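Actin binding protein (Saccharomyces cerevisiae, PDB 1JO8) regulates ARP2/3 complex-mediated actin assembly, binding actin filaments and, through its SH3 domain, several partner proteins. Local coordinates at residues A[15-20]-A[47-52]. Sequence-based numbering, arbitrary orientation. Where two conformers were deposited one is given.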
ATOM      1  N   ASN A  15      -5.521  -8.418   7.510  1.00  8.79           N
ATOM      2  CA  ASN A  15      -5.284  -6.988   7.733  1.00  8.82           C
ATOM      3  C   ASN A  15      -4.399  -6.321   6.677  1.00  8.51           C
ATOM      4  O   ASN A  15      -4.051  -5.153   6.831  1.00  8.46           O
ATOM      5  CB  ASN A  15      -4.722  -6.741   9.149  1.00 10.19           C
ATOM      6  CG  ASN A  15      -3.355  -7.334   9.352  1.00 11.89           C
ATOM      7  OD1 ASN A  15      -2.747  -7.858   8.458  1.00 12.59           O
ATOM      8  ND2 ASN A  15      -2.847  -7.237  10.587  1.00 17.29           N
ATOM      9  N   GLU A  16      -4.085  -7.031   5.592  1.00  7.57           N
ATOM     10  CA  GLU A  16      -3.184  -6.524   4.562  1.00  7.24           C
ATOM     11  C   GLU A  16      -3.914  -6.126   3.298  1.00  6.99           C
ATOM     12  O   GLU A  16      -5.003  -6.625   2.999  1.00  8.38           O
ATOM     13  CB  GLU A  16      -2.158  -7.600   4.204  1.00  7.24           C
ATOM     14  CG  GLU A  16      -1.208  -7.870   5.349  1.00  7.98           C
ATOM     15  CD  GLU A  16      -0.258  -9.009   5.110  1.00  8.64           C
ATOM     16  OE1 GLU A  16      -0.164  -9.471   3.957  1.00  8.85           O
ATOM     17  OE2 GLU A  16       0.407  -9.433   6.081  1.00  9.78           O
ATOM     18  N   LEU A  17      -3.316  -5.194   2.549  1.00  6.57           N
ATOM     19  CA  LEU A  17      -3.776  -4.864   1.201  1.00  6.27           C
ATOM     20  C   LEU A  17      -3.258  -5.885   0.203  1.00  6.08           C
ATOM     21  O   LEU A  17      -2.276  -6.591   0.445  1.00  6.93           O
ATOM     22  CB  LEU A  17      -3.217  -3.513   0.767  1.00  7.48           C
ATOM     23  CG  LEU A  17      -3.682  -2.273   1.515  1.00  8.46           C
ATOM     24  CD1 LEU A  17      -2.960  -1.019   1.039  1.00  9.37           C
ATOM     25  CD2 LEU A  17      -5.150  -2.118   1.304  1.00  8.23           C
ATOM     26  N   THR A  18      -3.923  -5.928  -0.931  1.00  6.28           N
ATOM     27  CA  THR A  18      -3.495  -6.640  -2.124  1.00  6.87           C
ATOM     28  C   THR A  18      -3.519  -5.615  -3.252  1.00  6.91           C
ATOM     29  O   THR A  18      -4.500  -4.905  -3.397  1.00  8.01           O
ATOM     30  CB  THR A  18      -4.458  -7.792  -2.450  1.00  7.69           C
ATOM     31  OG1 THR A  18      -4.338  -8.789  -1.440  1.00  7.97           O
ATOM     32  CG2 THR A  18      -4.129  -8.469  -3.787  1.00  8.13           C
ATOM     33  N   PHE A  19      -2.465  -5.516  -4.043  1.00  6.26           N
ATOM     34  CA  PHE A  19      -2.426  -4.548  -5.118  1.00  6.35           C
ATOM     35  C   PHE A  19      -1.472  -5.003  -6.186  1.00  7.12           C
ATOM     36  O   PHE A  19      -0.721  -5.940  -5.968  1.00  7.24           O
ATOM     37  CB  PHE A  19      -2.093  -3.147  -4.601  1.00  6.41           C
ATOM     38  CG  PHE A  19      -0.825  -3.049  -3.788  1.00  6.15           C
ATOM     39  CD1 PHE A  19       0.431  -3.049  -4.380  1.00  6.72           C
ATOM     40  CD2 PHE A  19      -0.901  -2.878  -2.419  1.00  7.45           C
ATOM     41  CE1 PHE A  19       1.572  -2.899  -3.619  1.00  6.74           C
ATOM     42  CE2 PHE A  19       0.241  -2.725  -1.657  1.00  8.93           C
ATOM     43  CZ  PHE A  19       1.472  -2.748  -2.258  1.00  7.66           C
ATOM     44  N   VAL A  20      -1.497  -4.325  -7.333  1.00  7.20           N
ATOM     45  CA  VAL A  20      -0.590  -4.632  -8.427  1.00  8.72           C
ATOM     46  C   VAL A  20       0.253  -3.413  -8.754  1.00  8.63           C
ATOM     47  O   VAL A  20      -0.097  -2.291  -8.398  1.00  8.07           O
ATOM     48  CB  VAL A  20      -1.334  -5.129  -9.690  1.00 10.02           C
ATOM     49  CG1 VAL A  20      -1.962  -6.490  -9.418  1.00 11.51           C
ATOM     50  CG2 VAL A  20      -2.371  -4.127 -10.143  1.00 11.83           C
ATOM     51  N   GLY A  47      -5.495  -1.272   4.618  1.00  5.80           N
ATOM     52  CA  GLY A  47      -4.733  -2.311   5.272  1.00  6.52           C
ATOM     53  C   GLY A  47      -3.252  -2.034   5.277  1.00  6.03           C
ATOM     54  O   GLY A  47      -2.784  -1.004   4.778  1.00  6.30           O
ATOM     55  N   LEU A  48      -2.518  -2.984   5.827  1.00  5.80           N
ATOM     56  CA  LEU A  48      -1.085  -2.909   5.935  1.00  6.55           C
ATOM     57  C   LEU A  48      -0.401  -3.426   4.684  1.00  6.66           C
ATOM     58  O   LEU A  48      -0.921  -4.311   3.981  1.00  7.31           O
ATOM     59  CB  LEU A  48      -0.625  -3.762   7.114  1.00  7.28           C
ATOM     60  CG  LEU A  48      -0.981  -3.257   8.500  1.00  8.48           C
ATOM     61  CD1 LEU A  48      -0.722  -4.344   9.504  1.00 12.44           C
ATOM     62  CD2 LEU A  48      -0.165  -2.012   8.830  1.00 11.12           C
ATOM     63  N   PHE A  49       0.795  -2.914   4.428  1.00  6.38           N
ATOM     64  CA  PHE A  49       1.569  -3.375   3.300  1.00  6.72           C
ATOM     65  C   PHE A  49       3.027  -3.088   3.586  1.00  7.43           C
ATOM     66  O   PHE A  49       3.331  -2.164   4.362  1.00  6.71           O
ATOM     67  CB  PHE A  49       1.123  -2.706   1.997  1.00  7.78           C
ATOM     68  CG  PHE A  49       1.304  -1.219   1.979  1.00  7.66           C
ATOM     69  CD1 PHE A  49       0.381  -0.361   2.552  1.00  7.79           C
ATOM     70  CD2 PHE A  49       2.444  -0.666   1.443  1.00  7.61           C
ATOM     71  CE1 PHE A  49       0.594   1.005   2.551  1.00  7.15           C
ATOM     72  CE2 PHE A  49       2.646   0.689   1.449  1.00  8.02           C
ATOM     73  CZ  PHE A  49       1.731   1.530   2.000  1.00  8.19           C
ATOM     74  N   PRO A  50       3.940  -3.863   2.998  1.00  7.71           N
ATOM     75  CA  PRO A  50       5.363  -3.637   3.250  1.00  8.12           C
ATOM     76  C   PRO A  50       5.803  -2.405   2.493  1.00  8.70           C
ATOM     77  O   PRO A  50       5.536  -2.222   1.312  1.00  8.35           O
ATOM     78  CB  PRO A  50       6.027  -4.920   2.714  1.00  9.53           C
ATOM     79  CG  PRO A  50       4.925  -5.873   2.454  1.00 10.13           C
ATOM     80  CD  PRO A  50       3.726  -5.030   2.121  1.00  8.96           C
ATOM     81  N   SER A  51       6.477  -1.504   3.199  1.00  8.66           N
ATOM     82  CA  SER A  51       6.801  -0.202   2.634  1.00  8.95           C
ATOM     83  C   SER A  51       7.661  -0.260   1.377  1.00  8.50           C
ATOM     84  O   SER A  51       7.550   0.606   0.505  1.00  8.47           O
ATOM     85  CB  SER A  51       7.485   0.642   3.695  1.00  9.51           C
ATOM     86  OG  SER A  51       8.742   0.097   3.993  1.00 12.44           O
ATOM     87  N   ASN A  52       8.511  -1.274   1.245  1.00  8.47           N
ATOM     88  CA  ASN A  52       9.384  -1.337   0.087  1.00  9.25           C
ATOM     89  C   ASN A  52       8.644  -1.682  -1.221  1.00  9.34           C
ATOM     90  O   ASN A  52       9.227  -1.660  -2.294  1.00 10.23           O
ATOM     91  CB  ASN A  52      10.579  -2.305   0.346  1.00  9.63           C
ATOM     92  CG  ASN A  52      11.445  -1.898   1.612  0.60 10.51           C
ATOM     93  OD1 ASN A  52      12.511  -1.341   1.465  0.60 12.92           O
ATOM     94  ND2 ASN A  52      10.955  -2.180   2.828  0.75 10.04           N
TER
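Leu-48 carries two backbone hydrogen bonds to the returning arm of the RT loop of this SH3 domain, tying the loop to the outermost strand 46-50, whose other side pairs with strand 35-40. Its N gives a nearly straight bond to Asn-15 O (2.8 Å, 172° at the hydrogen). Its O takes Leu-17 N at 2.9 Å. This pairing is a single parallel bridge centred on Glu-16, whose CA adds a CH···O contact to Leu-48 O (3.2 Å). Glu-16 OE1 is satisfied elsewhere in the RT loop, by Tyr-9 OH and Ala-12 N. On the outer side, Leu-48 CD1 meets the amide end of Asn-15 at ND2, 3.7 Å away. Leu-17, with CG anti to its carbonyl carbon (chi1 -66°), lays CD2 3.4 Å from Gly-47 N and sets CD1 beside Phe-49 CD1. Gly-47 lies so close to the loop that a CB there would clash with Asn-15 O. An alanine at Leu-17 would probably open a gap between Gly-47 and the Phe-49 ring, leaving Phe-49 CD1 without its aliphatic neighbour. Farther along both segments, Phe-19 turns its edge toward the face of Phe-49 in an offset T-shaped pair, planes at 78°, and Val-54 touches both side chains. Phe-19 CE2 settles 3.8 Å from Phe-49 CB, which lies in the plane of the Phe-19 ring.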